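Local coordinates for Lin0012 protein (Listeria innocua, PDB 3K17) that probably phosphorylates phosphomevalonate with ATP, as a GHMP-family kinase in the mevalonate pathway to isopentenyl diphosphate, at residues V35-I39 with I103-L107; Q8-P12 with V125-A130. All coordinates share one frame; numbering follows the deposited sequence.

Contact 1: V35-I39 with I103-L107; sequences VNRYI and IETEL
An antiparallel strand pair in the N-terminal domain sheet of this GHMP kinase joins Arg37-Ile39 to Ile103-Thr105, with Ile39 opposite Thr105 as a non-hydrogen-bonded pair whose CA atoms are 4.3 Å apart. Beside it, Ile39 CA makes a CA-H...O contact with Glu104 O at 3.3 Å. Where strand 99-105 ends, the Glu106 carboxylate takes the Tyr38 N-H that a backbone carbonyl would accept in a regular pair: Tyr38 N donates to Glu106 OE1 at 2.8 Å with a nearly straight N-H...O angle of 165°, meeting the carboxylate on its anti side, 28° out of plane. The return bond from Glu106 N to Tyr38 O is weak. The Glu106 chain, extended beyond CG, carries OE1 to the Tyr38 N-H and to the edge of the Tyr38 ring. A water donating to both OE1 and Asn36 O gives this oxygen a second grip; another links Arg37 NH1 to Glu106 O. Thr105 OG1 stands anti to its own N (chi1 177°) and accepts from Leu107 N at 2.8 Å, an ST turn just where the strand ends. Leu107 then lays CD1 against Ile39 CG1 at 3.8 Å, the two side chains crossing at about a right angle, while its CD2 lies 3.3 Å from Arg37 O. The other branch of Ile39, CG2, meets Ile103 CG2 at 3.8 Å. Tyr38 OH bonds to Arg353 N. The Ile39 side chain also packs on Ala122 and Ala123 of helix 119-135, Leu107 touches Ser119 at the start of that helix, and strand 7-18 runs alongside strand 37-45.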
loop_
_atom_site.group_PDB
_atom_site.type_symbol
_atom_site.label_atom_id
_atom_site.label_comp_id
_atom_site.label_asym_id
_atom_site.label_seq_id
_atom_site.Cartn_x
_atom_site.Cartn_y
_atom_site.Cartn_z
ATOM N N VAL A 35 -32.778 22.917 -20.403
ATOM C CA VAL A 35 -33.905 22.128 -20.896
ATOM C C VAL A 35 -34.942 21.863 -19.811
ATOM O O VAL A 35 -34.658 21.964 -18.616
ATOM C CB VAL A 35 -33.433 20.765 -21.491
ATOM C CG1 VAL A 35 -32.321 20.992 -22.511
ATOM C CG2 VAL A 35 -32.940 19.857 -20.387
ATOM N N ASN A 36 -36.146 21.514 -20.251
ATOM C CA ASN A 36 -37.262 21.231 -19.366
ATOM C C ASN A 36 -37.194 19.856 -18.675
ATOM O O ASN A 36 -38.205 19.161 -18.552
ATOM C CB ASN A 36 -38.566 21.360 -20.161
ATOM C CG ASN A 36 -38.592 20.463 -21.386
ATOM O OD1 ASN A 36 -37.637 20.420 -22.164
ATOM N ND2 ASN A 36 -39.689 19.743 -21.566
ATOM N N ARG A 37 -36.001 19.473 -18.226
ATOM C CA ARG A 37 -35.785 18.203 -17.517
ATOM C C ARG A 37 -34.896 18.611 -16.357
ATOM O O ARG A 37 -33.874 19.274 -16.544
ATOM C CB ARG A 37 -35.130 17.179 -18.445
ATOM C CG ARG A 37 -36.095 16.780 -19.568
ATOM C CD ARG A 37 -35.458 16.023 -20.721
ATOM N NE ARG A 37 -36.390 16.011 -21.847
ATOM C CZ ARG A 37 -37.490 15.266 -21.914
ATOM N NH1 ARG A 37 -37.801 14.436 -20.926
ATOM N NH2 ARG A 37 -38.316 15.400 -22.944
ATOM N N TYR A 38 -35.293 18.212 -15.156
ATOM C CA TYR A 38 -34.612 18.665 -13.961
ATOM C C TYR A 38 -34.023 17.684 -12.964
ATOM O O TYR A 38 -34.370 16.502 -12.899
ATOM C CB TYR A 38 -35.581 19.555 -13.170
ATOM C CG TYR A 38 -36.162 20.704 -13.964
ATOM C CD1 TYR A 38 -35.616 21.983 -13.864
ATOM C CD2 TYR A 38 -37.212 20.498 -14.866
ATOM C CE1 TYR A 38 -36.083 23.025 -14.631
ATOM C CE2 TYR A 38 -37.694 21.548 -15.656
ATOM C CZ TYR A 38 -37.117 22.809 -15.527
ATOM O OH TYR A 38 -37.555 23.864 -16.285
ATOM N N ILE A 39 -33.118 18.241 -12.175
ATOM C CA ILE A 39 -32.535 17.554 -11.054
ATOM C C ILE A 39 -33.316 18.291 -9.967
ATOM O O ILE A 39 -33.485 19.518 -10.048
ATOM C CB ILE A 39 -31.020 17.829 -10.931
ATOM C CG1 ILE A 39 -30.254 16.731 -11.690
ATOM C CG2 ILE A 39 -30.617 17.894 -9.456
ATOM C CD1 ILE A 39 -28.763 16.870 -11.669
ATOM N N ILE A 103 -31.546 14.383 -3.529
ATOM C CA ILE A 103 -31.475 14.713 -4.943
ATOM C C ILE A 103 -32.118 13.642 -5.813
ATOM O O ILE A 103 -31.818 12.451 -5.676
ATOM C CB ILE A 103 -30.012 14.907 -5.390
ATOM C CG1 ILE A 103 -29.391 16.079 -4.622
ATOM C CG2 ILE A 103 -29.952 15.136 -6.908
ATOM C CD1 ILE A 103 -27.948 16.385 -5.001
ATOM N N GLU A 104 -33.009 14.075 -6.700
ATOM C CA GLU A 104 -33.687 13.182 -7.636
ATOM C C GLU A 104 -33.332 13.696 -9.023
ATOM O O GLU A 104 -32.946 14.856 -9.167
ATOM C CB GLU A 104 -35.206 13.246 -7.455
ATOM C CG GLU A 104 -35.721 12.813 -6.093
ATOM C CD GLU A 104 -37.185 13.204 -5.890
ATOM O OE1 GLU A 104 -37.486 14.422 -5.802
ATOM O OE2 GLU A 104 -38.037 12.292 -5.833
ATOM N N THR A 105 -33.484 12.859 -10.044
ATOM C CA THR A 105 -33.155 13.290 -11.401
ATOM C C THR A 105 -34.127 12.858 -12.498
ATOM O O THR A 105 -34.779 11.820 -12.394
ATOM C CB THR A 105 -31.756 12.792 -11.804
ATOM O OG1 THR A 105 -31.488 13.163 -13.161
ATOM C CG2 THR A 105 -31.673 11.263 -11.668
ATOM N N GLU A 106 -34.198 13.672 -13.551
ATOM C CA GLU A 106 -35.025 13.406 -14.724
ATOM C C GLU A 106 -34.069 13.491 -15.909
ATOM O O GLU A 106 -34.488 13.492 -17.064
ATOM C CB GLU A 106 -36.110 14.479 -14.917
ATOM C CG GLU A 106 -36.927 14.846 -13.684
ATOM C CD GLU A 106 -38.007 15.902 -13.993
ATOM O OE1 GLU A 106 -37.747 16.827 -14.799
ATOM O OE2 GLU A 106 -39.111 15.807 -13.419
ATOM N N LEU A 107 -32.776 13.575 -15.620
ATOM C CA LEU A 107 -31.787 13.696 -16.689
ATOM C C LEU A 107 -31.331 12.338 -17.204
ATOM O O LEU A 107 -30.307 12.231 -17.881
ATOM C CB LEU A 107 -30.584 14.511 -16.209
ATOM C CG LEU A 107 -30.911 15.894 -15.631
ATOM C CD1 LEU A 107 -29.636 16.689 -15.482
ATOM C CD2 LEU A 107 -31.888 16.634 -16.558
HETATM O O HOH W 1 -39.682 18.197 -16.510
HETATM O O HOH W 2 -36.691 13.458 -18.376
#

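Contact 2: Q8-P12 with V125-A130; sequences QVKIP and VAVINA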
loop_
_atom_site.group_PDB
_atom_site.type_symbol
_atom_site.label_atom_id
_atom_site.label_comp_id
_atom_site.label_asym_id
_atom_site.label_seq_id
_atom_site.Cartn_x
_atom_site.Cartn_y
_atom_site.Cartn_z
ATOM N N GLN A 8 -37.551 23.242 -1.963
ATOM C CA GLN A 8 -37.393 22.469 -3.192
ATOM C C GLN A 8 -36.657 23.272 -4.253
ATOM O O GLN A 8 -37.067 24.382 -4.597
ATOM C CB GLN A 8 -38.752 22.043 -3.757
ATOM C CG GLN A 8 -38.632 21.107 -4.961
ATOM C CD GLN A 8 -39.897 21.039 -5.802
ATOM O OE1 GLN A 8 -40.271 22.009 -6.464
ATOM N NE2 GLN A 8 -40.559 19.891 -5.781
ATOM N N VAL A 9 -35.569 22.712 -4.767
ATOM C CA VAL A 9 -34.780 23.372 -5.805
ATOM C C VAL A 9 -34.775 22.517 -7.070
ATOM O O VAL A 9 -34.424 21.337 -7.034
ATOM C CB VAL A 9 -33.318 23.593 -5.350
ATOM C CG1 VAL A 9 -32.476 24.109 -6.517
ATOM C CG2 VAL A 9 -33.275 24.584 -4.179
ATOM N N LYS A 10 -35.180 23.109 -8.185
ATOM C CA LYS A 10 -35.196 22.395 -9.450
ATOM C C LYS A 10 -34.229 23.070 -10.399
ATOM O O LYS A 10 -34.398 24.241 -10.746
ATOM C CB LYS A 10 -36.597 22.378 -10.065
ATOM C CG LYS A 10 -37.649 21.756 -9.167
ATOM C CD LYS A 10 -39.017 21.726 -9.839
ATOM C CE LYS A 10 -39.290 20.381 -10.478
ATOM N NZ LYS A 10 -39.346 19.292 -9.451
ATOM N N ILE A 11 -33.212 22.315 -10.803
ATOM C CA ILE A 11 -32.190 22.798 -11.715
ATOM C C ILE A 11 -32.376 22.108 -13.055
ATOM O O ILE A 11 -32.420 20.864 -13.147
ATOM C CB ILE A 11 -30.770 22.493 -11.184
ATOM C CG1 ILE A 11 -30.601 23.083 -9.781
ATOM C CG2 ILE A 11 -29.730 23.064 -12.125
ATOM C CD1 ILE A 11 -30.922 24.592 -9.682
ATOM N N PRO A 12 -32.492 22.905 -14.123
ATOM C CA PRO A 12 -32.679 22.365 -15.467
ATOM C C PRO A 12 -31.384 21.784 -16.023
ATOM O O PRO A 12 -30.293 22.185 -15.616
ATOM C CB PRO A 12 -33.141 23.584 -16.256
ATOM C CG PRO A 12 -32.316 24.689 -15.627
ATOM C CD PRO A 12 -32.433 24.382 -14.143
ATOM N N VAL A 125 -24.961 22.668 -9.165
ATOM C CA VAL A 125 -25.759 23.895 -9.076
ATOM C C VAL A 125 -26.923 23.746 -8.094
ATOM O O VAL A 125 -27.270 24.698 -7.397
ATOM C CB VAL A 125 -26.288 24.307 -10.482
ATOM C CG1 VAL A 125 -27.330 25.424 -10.374
ATOM C CG2 VAL A 125 -25.115 24.786 -11.342
ATOM N N ALA A 126 -27.515 22.553 -8.021
ATOM C CA ALA A 126 -28.622 22.315 -7.105
ATOM C C ALA A 126 -28.144 22.439 -5.655
ATOM O O ALA A 126 -28.821 23.045 -4.814
ATOM C CB ALA A 126 -29.234 20.924 -7.351
ATOM N N VAL A 127 -26.976 21.871 -5.363
ATOM C CA VAL A 127 -26.429 21.946 -4.018
ATOM C C VAL A 127 -26.120 23.403 -3.640
ATOM O O VAL A 127 -26.505 23.868 -2.561
ATOM C CB VAL A 127 -25.135 21.094 -3.896
ATOM C CG1 VAL A 127 -24.409 21.405 -2.579
ATOM C CG2 VAL A 127 -25.497 19.599 -3.967
ATOM N N ILE A 128 -25.439 24.122 -4.527
ATOM C CA ILE A 128 -25.086 25.510 -4.231
ATOM C C ILE A 128 -26.349 26.342 -4.009
ATOM O O ILE A 128 -26.444 27.085 -3.030
ATOM C CB ILE A 128 -24.236 26.134 -5.367
ATOM C CG1 ILE A 128 -22.896 25.384 -5.493
ATOM C CG2 ILE A 128 -24.011 27.640 -5.100
ATOM C CD1 ILE A 128 -22.054 25.364 -4.226
ATOM N N ASN A 129 -27.320 26.217 -4.909
ATOM C CA ASN A 129 -28.558 26.971 -4.762
ATOM C C ASN A 129 -29.313 26.615 -3.501
ATOM O O ASN A 129 -29.825 27.502 -2.814
ATOM C CB ASN A 129 -29.473 26.778 -5.963
ATOM C CG ASN A 129 -29.252 27.831 -7.021
ATOM O OD1 ASN A 129 -28.825 28.937 -6.716
ATOM N ND2 ASN A 129 -29.558 27.503 -8.265
ATOM N N ALA A 130 -29.386 25.325 -3.191
ATOM C CA ALA A 130 -30.090 24.886 -1.992
ATOM C C ALA A 130 -29.459 25.417 -0.703
ATOM O O ALA A 130 -30.166 25.859 0.193
ATOM C CB ALA A 130 -30.154 23.361 -1.946
#
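Apolar contacts make up most of this buried interface: Ile11 and Val9, two residues apart on the strand and both directed at the helix, meet Val125, Ala126, Asn129 and Ala130. Ile11 CG1 presses on Ala126, 3.4 Å from its CA, tighter than usual for carbon atoms, and 3.5 Å from its CB. With CG1 beside the backbone N (chi1 -56°) and CG2 anti to it, Ile11 offers both CD1 and CG2 to Val125 CG1, each at 3.8 Å. One helical turn after Ala126, Ala130 CB lies 4.0 Å from Val9 CG2, and Val9 CG1 approaches Asn129 CB. The pattern is that of a helix laid on a sheet face in the N-terminal domain of GHMP kinases: the axes of 8-12 and 125-130 pass within 8.3 Å at 144°, a short separation consistent with the small side chains of Ala126 and Ala130. Among polar groups, Asn129 ND2 comes to 3.5 Å from Ile11 CD1, a van der Waals approach; the OD1 of the same amide is hydrogen-bonded to Lys144 NZ. The helix keeps its own backbone bonds and the strand bonds to its neighbours, Val9 with Leu41, while Cys167 of helix 162-169 touches both Ile11 and Val125.

Contacts 1 and 2, their centres 10 Å apart, share one sheet, since strands 7-18 and 37-45 are neighbours in it. The evidence is direct: Ile39 N lies 2.9 Å from Ile11 O, a probable hydrogen bond, and Tyr38 CD1 packs 3.3 Å from Pro12 N. Ile11 and Ile39 both touch Ala126, so helix 119-135 spans the two strands. That helix follows strand 99-105 in sequence, and contact 1 is nested within the chain loop closed by contact 2. The connection carries Leu117 and Ser119 of a Gly-Leu-Gly-Ser-Ser sequence, which in GHMP relatives binds ATP phosphates; contact 1 is thus near the probable nucleotide loop.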